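Side-chain contacts in transcriptional regulator (Mesorhizobium loti, PDB 3BHQ), which probably acts as a TetR-family transcription factor, binding regulatory DNA through a predicted helix-turn-helix motif: residues 174-177 against 178-182; 104-107 against 108-111. All coordinates share one frame; numbering follows the deposited sequence.

Two local contacts illustrate how a helix end and a helix start, each closed by local bonds, pack against each other. Contact 1 (174-182) runs off the C-terminal end of helix 159-181, and contact 2 (104-111) covers the N-cap and first turn of helix 106-117; their centres lie about 11 Å apart. They meet by packing: Met175 SE lies 3.5 Å from Leu109 CD2, and the Met179 methyl CE lies 3.7 Å from the carbonyl oxygen Leu109 O. Contact 1 also faces the second subunit, and there an ethanediol, probably from the crystallisation liquor, bridges Asn176 and Arg112 of that subunit. No other protein chain of the assembly touches contact 2.

Contact 1: residues 174-177 against 178-182; sequences PMNE and AMFTG. With EDO (1,2-ethanediol), chain G.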
ATOM      1  N   PRO A 174       8.745  -2.127   2.924  1.00 19.38           N
ATOM      2  CA  PRO A 174       8.928  -2.965   1.721  1.00 20.41           C
ATOM      3  C   PRO A 174       7.810  -2.986   0.691  1.00 18.57           C
ATOM      4  O   PRO A 174       8.098  -2.966  -0.525  1.00 21.66           O
ATOM      5  CB  PRO A 174       9.224  -4.360   2.298  1.00 21.98           C
ATOM      6  CG  PRO A 174       9.032  -4.290   3.684  1.00 23.17           C
ATOM      7  CD  PRO A 174       8.877  -2.904   4.160  1.00 23.39           C
HETATM    8  N   MSE A 175       6.563  -3.001   1.160  1.00 17.81           N
HETATM    9  CA  MSE A 175       5.420  -3.038   0.226  1.00 18.57           C
HETATM   10  C   MSE A 175       5.306  -1.743  -0.573  1.00 17.51           C
HETATM   11  O   MSE A 175       5.127  -1.738  -1.785  1.00 20.83           O
HETATM   12  CB  MSE A 175       4.107  -3.368   0.947  1.00 18.08           C
HETATM   13  CG  MSE A 175       2.942  -3.565   0.044  1.00 19.86           C
HETATM   14 SE   MSE A 175       3.126  -4.972  -1.215  0.75 19.92          SE
HETATM   15  CE  MSE A 175       2.963  -6.302  -0.006  1.00 23.16           C
ATOM     16  N   ASN A 176       5.429  -0.605   0.110  1.00 16.71           N
ATOM     17  CA  ASN A 176       5.393   0.666  -0.622  1.00 16.06           C
ATOM     18  C   ASN A 176       6.606   0.841  -1.545  1.00 17.44           C
ATOM     19  O   ASN A 176       6.474   1.360  -2.657  1.00 18.75           O
ATOM     20  CB  ASN A 176       5.215   1.841   0.341  1.00 16.92           C
ATOM     21  CG  ASN A 176       3.810   1.908   0.856  1.00 20.12           C
ATOM     22  OD1 ASN A 176       2.891   2.181   0.071  1.00 21.23           O
ATOM     23  ND2 ASN A 176       3.606   1.596   2.144  1.00 18.38           N
ATOM     24  N   GLU A 177       7.773   0.421  -1.082  1.00 17.81           N
ATOM     25  CA  GLU A 177       8.967   0.479  -1.936  1.00 19.01           C
ATOM     26  C   GLU A 177       8.729  -0.327  -3.232  1.00 19.76           C
ATOM     27  O   GLU A 177       9.056   0.163  -4.310  1.00 21.34           O
ATOM     28  CB  GLU A 177      10.194   0.005  -1.173  1.00 21.81           C
ATOM     29  CG  GLU A 177      11.471   0.137  -2.007  1.00 22.22           C
ATOM     30  CD  GLU A 177      12.753  -0.146  -1.245  1.00 24.14           C
ATOM     31  OE1 GLU A 177      12.725  -0.627  -0.100  1.00 33.53           O
ATOM     32  OE2 GLU A 177      13.804   0.146  -1.811  1.00 32.20           O
ATOM     33  N   ALA A 178       8.111  -1.509  -3.113  1.00 20.83           N
ATOM     34  CA  ALA A 178       7.809  -2.325  -4.308  1.00 20.29           C
ATOM     35  C   ALA A 178       6.791  -1.686  -5.191  1.00 22.88           C
ATOM     36  O   ALA A 178       6.952  -1.646  -6.418  1.00 22.54           O
ATOM     37  CB  ALA A 178       7.357  -3.678  -3.932  1.00 21.86           C
HETATM   38  N   MSE A 179       5.703  -1.208  -4.591  1.00 20.76           N
HETATM   39  CA  MSE A 179       4.677  -0.584  -5.388  1.00 19.45           C
HETATM   40  C   MSE A 179       5.075   0.690  -6.096  1.00 21.43           C
HETATM   41  O   MSE A 179       4.544   0.998  -7.161  1.00 24.84           O
HETATM   42  CB  MSE A 179       3.426  -0.279  -4.551  1.00 21.69           C
HETATM   43  CG  MSE A 179       2.722  -1.447  -4.027  1.00 21.21           C
HETATM   44 SE   MSE A 179       1.848  -2.486  -5.443  0.75 26.18          SE
HETATM   45  CE  MSE A 179       3.134  -3.754  -5.461  1.00 18.23           C
ATOM     46  N   PHE A 180       5.997   1.446  -5.537  1.00 20.45           N
ATOM     47  CA  PHE A 180       6.387   2.679  -6.176  1.00 22.53           C
ATOM     48  C   PHE A 180       7.602   2.507  -7.071  1.00 24.18           C
ATOM     49  O   PHE A 180       7.702   3.206  -8.053  1.00 26.79           O
ATOM     50  CB  PHE A 180       6.610   3.774  -5.151  1.00 19.50           C
ATOM     51  CG  PHE A 180       5.329   4.213  -4.459  1.00 20.97           C
ATOM     52  CD1 PHE A 180       4.201   4.611  -5.196  1.00 20.76           C
ATOM     53  CD2 PHE A 180       5.269   4.280  -3.052  1.00 21.17           C
ATOM     54  CE1 PHE A 180       3.018   5.007  -4.566  1.00 21.04           C
ATOM     55  CE2 PHE A 180       4.055   4.705  -2.427  1.00 23.88           C
ATOM     56  CZ  PHE A 180       2.961   5.072  -3.178  1.00 22.04           C
ATOM     57  N   THR A 181       8.524   1.635  -6.705  1.00 25.48           N
ATOM     58  CA  THR A 181       9.786   1.541  -7.459  1.00 28.96           C
ATOM     59  C   THR A 181       9.969   0.271  -8.243  1.00 35.15           C
ATOM     60  O   THR A 181      10.851   0.228  -9.127  1.00 36.06           O
ATOM     61  CB  THR A 181      11.006   1.765  -6.553  1.00 27.10           C
ATOM     62  OG1 THR A 181      11.175   0.687  -5.623  1.00 26.92           O
ATOM     63  CG2 THR A 181      10.863   3.098  -5.806  1.00 23.98           C
ATOM     64  N   GLY A 182       9.191  -0.763  -7.931  1.00 35.77           N
ATOM     65  CA  GLY A 182       9.360  -2.070  -8.535  1.00 39.77           C
ATOM     66  C   GLY A 182      10.505  -2.812  -7.865  1.00 42.85           C
ATOM     67  O   GLY A 182      10.563  -4.040  -7.956  1.00 43.92           O
TER
HETATM   68  C1  EDO G 215      -0.179   0.710   1.084  1.00 32.80           C
HETATM   69  O1  EDO G 215      -0.837   1.186  -0.103  1.00 27.20           O
HETATM   70  C2  EDO G 215       0.609  -0.528   0.747  1.00 29.28           C
HETATM   71  O2  EDO G 215       1.569  -0.257  -0.301  1.00 37.99           O
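Thr181 carries OG1 between its own backbone N and carbonyl carbon (chi1 68°), a rotation that folds the hydroxyl back on Glu177 one turn earlier. Thr181 OG1 donates to Glu177 O over a short 2.5 Å, from above the carbonyl plane and 39° out of it. Thr181 N reaches the same oxygen, Glu177 O, from the opposite face of that plane at 2.9 Å, so two donors grip one acceptor. The hydroxyl also bonds to Ser183 N, just past the helix.

Asn176, its CG beside the backbone N (chi1 -74°), has its amide close to the Phe180 ring, Phe180 CE2 lying 3.7 Å from Asn176 OD1. Asn176 OD1 accepts from ethanediol O2 at 2.8 Å and from Arg112 of the second subunit, while ND2 is bonded to Trp172 O in the preceding turn. Both ends of this buried amide are thereby satisfied and its flip is settled. Phe180 is held from the other chain by a T-shaped stack with Trp129 of the second subunit.

On another side of the helix the bent chains of Met175 and Met179, both modelled as selenomethionine, come together loosely, SE of Met175 lying 4.4 Å from CE of Met179.

Gly182, with positive phi, leaves the helix yet still sends its N to Ala178 O at 2.8 Å. Arg113 bonds to the carbonyl oxygens of both Ala178 and Met179. Its positive charge at the C-terminal end probably interacts favourably with the helix dipole, while the Thr181 hydroxyl gives Glu177 O a second donor near that end.

Contact 2: residues 104-107 against 108-111; sequences MDEE and LLKL
Asp105 caps helix 106-117 by hydrogen bonding: Asp105 OD2 accepts from Leu108 N at 3.1 Å, met on the anti side of the carboxylate and 16° out of its plane. With CG anti to the backbone N (chi1 176°), the acid swings over the first turn, where its negative charge would probably be favoured by the helix dipole. The backbone of Asp105 contributes as well, Asp105 O taking Leu109 N at 3.0 Å.

Charge pairing comes next. Glu107 and Lys110 run alongside each other in the same direction and close a salt bridge one turn apart: Lys110 NZ reaches Glu107 OE2 at 2.9 Å on the syn side, 19° out of the plane. Glu106 crosses Lys110 at an angle and touches its methylene, Glu106 OE2 being 3.7 Å from Lys110 CE. Lys110 NZ is 4.5 Å from Glu106 OE2, near but too far for a salt bridge; Glu106 OE1 is bonded instead to Asn184.

Van der Waals packing completes the account. The Leu109 methyl CD1 lies against the backbone carbonyl of Met104, 3.5 Å from Met104 O, an oxygen that Asn184 also binds.

Three helices border this turn. Leu108 and Leu111 press on helix 56-83, Leu109 turns to Met175 and Ala178 on helix 159-181, and the Glu107-Lys110 pair rests on Ile26 of helix 9-28.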
HETATM    1  N   MSE A 104       5.760 -10.674  -0.427  1.00 19.71           N
HETATM    2  CA  MSE A 104       6.663  -9.926  -1.313  0.67 19.94           C
HETATM    3  C   MSE A 104       7.069 -10.724  -2.548  1.00 21.23           C
HETATM    4  O   MSE A 104       7.947 -10.327  -3.294  1.00 22.27           O
HETATM    5  CB  MSE A 104       7.847  -9.373  -0.521  0.67 18.73           C
HETATM    6  CG  MSE A 104       7.439  -8.442   0.628  0.67 22.54           C
HETATM    7 SE   MSE A 104       6.498  -6.848   0.028  0.50 18.00          SE
HETATM    8  CE  MSE A 104       7.918  -6.257  -1.212  0.67 26.45           C
ATOM      9  N   ASP A 105       6.398 -11.846  -2.792  1.00 21.23           N
ATOM     10  CA  ASP A 105       6.619 -12.653  -3.974  1.00 19.29           C
ATOM     11  C   ASP A 105       6.408 -11.757  -5.209  1.00 19.54           C
ATOM     12  O   ASP A 105       5.422 -11.020  -5.290  1.00 18.65           O
ATOM     13  CB  ASP A 105       5.609 -13.786  -4.066  1.00 20.96           C
ATOM     14  CG  ASP A 105       5.754 -14.573  -5.339  1.00 24.17           C
ATOM     15  OD1 ASP A 105       6.664 -15.398  -5.450  1.00 26.85           O
ATOM     16  OD2 ASP A 105       4.957 -14.344  -6.246  1.00 25.99           O
ATOM     17  N   GLU A 106       7.341 -11.832  -6.143  1.00 20.34           N
ATOM     18  CA  GLU A 106       7.355 -10.939  -7.292  1.00 21.20           C
ATOM     19  C   GLU A 106       6.098 -11.013  -8.157  1.00 20.37           C
ATOM     20  O   GLU A 106       5.555  -9.985  -8.542  1.00 21.72           O
ATOM     21  CB  GLU A 106       8.625 -11.204  -8.124  1.00 25.92           C
ATOM     22  CG  GLU A 106       8.857 -10.242  -9.299  1.00 31.51           C
ATOM     23  CD  GLU A 106       9.079  -8.764  -8.889  1.00 51.29           C
ATOM     24  OE1 GLU A 106       9.382  -8.468  -7.699  1.00 48.36           O
ATOM     25  OE2 GLU A 106       8.956  -7.889  -9.787  1.00 61.24           O
ATOM     26  N   GLU A 107       5.617 -12.222  -8.426  1.00 20.26           N
ATOM     27  CA  GLU A 107       4.427 -12.368  -9.253  1.00 21.30           C
ATOM     28  C   GLU A 107       3.183 -11.841  -8.552  1.00 21.55           C
ATOM     29  O   GLU A 107       2.336 -11.216  -9.181  1.00 22.02           O
ATOM     30  CB  GLU A 107       4.277 -13.803  -9.766  1.00 23.08           C
ATOM     31  CG  GLU A 107       5.494 -14.299 -10.623  1.00 27.23           C
ATOM     32  CD  GLU A 107       5.876 -13.357 -11.775  1.00 33.91           C
ATOM     33  OE1 GLU A 107       5.012 -13.110 -12.635  1.00 35.34           O
ATOM     34  OE2 GLU A 107       7.033 -12.859 -11.828  1.00 35.48           O
ATOM     35  N   LEU A 108       3.098 -12.036  -7.235  1.00 20.48           N
ATOM     36  CA  LEU A 108       2.009 -11.512  -6.439  1.00 20.64           C
ATOM     37  C   LEU A 108       2.000  -9.972  -6.463  1.00 20.78           C
ATOM     38  O   LEU A 108       0.956  -9.350  -6.585  1.00 22.63           O
ATOM     39  CB  LEU A 108       2.058 -12.037  -4.987  1.00 20.21           C
ATOM     40  CG  LEU A 108       0.899 -11.709  -4.084  1.00 20.98           C
ATOM     41  CD1 LEU A 108      -0.403 -12.315  -4.642  1.00 24.29           C
ATOM     42  CD2 LEU A 108       1.141 -12.203  -2.686  1.00 21.87           C
ATOM     43  N   LEU A 109       3.178  -9.353  -6.379  1.00 19.96           N
ATOM     44  CA  LEU A 109       3.280  -7.886  -6.446  1.00 20.06           C
ATOM     45  C   LEU A 109       2.821  -7.365  -7.812  1.00 19.07           C
ATOM     46  O   LEU A 109       2.150  -6.335  -7.874  1.00 21.61           O
ATOM     47  CB  LEU A 109       4.707  -7.431  -6.154  1.00 19.84           C
ATOM     48  CG  LEU A 109       5.268  -7.741  -4.756  1.00 24.54           C
ATOM     49  CD1 LEU A 109       6.759  -7.398  -4.692  1.00 27.61           C
ATOM     50  CD2 LEU A 109       4.555  -6.997  -3.715  1.00 28.65           C
ATOM     51  N   LYS A 110       3.187  -8.075  -8.877  1.00 19.83           N
ATOM     52  CA  LYS A 110       2.726  -7.689 -10.226  1.00 21.73           C
ATOM     53  C   LYS A 110       1.197  -7.745 -10.314  1.00 21.66           C
ATOM     54  O   LYS A 110       0.558  -6.815 -10.839  1.00 21.33           O
ATOM     55  CB  LYS A 110       3.358  -8.551 -11.305  1.00 21.15           C
ATOM     56  CG  LYS A 110       4.898  -8.349 -11.503  1.00 19.62           C
ATOM     57  CD  LYS A 110       5.500  -9.402 -12.469  1.00 23.77           C
ATOM     58  CE  LYS A 110       7.001  -9.215 -12.604  1.00 32.13           C
ATOM     59  NZ  LYS A 110       7.667 -10.416 -13.245  1.00 35.34           N
ATOM     60  N   LEU A 111       0.601  -8.794  -9.762  1.00 19.28           N
ATOM     61  CA  LEU A 111      -0.866  -8.903  -9.741  1.00 20.16           C
ATOM     62  C   LEU A 111      -1.494  -7.749  -8.906  1.00 19.93           C
ATOM     63  O   LEU A 111      -2.524  -7.157  -9.319  1.00 20.99           O
ATOM     64  CB  LEU A 111      -1.312 -10.268  -9.207  1.00 18.02           C
ATOM     65  CG  LEU A 111      -2.818 -10.568  -9.281  1.00 20.31           C
ATOM     66  CD1 LEU A 111      -3.324 -10.584 -10.732  1.00 23.26           C
ATOM     67  CD2 LEU A 111      -3.186 -11.884  -8.539  1.00 24.11           C
TER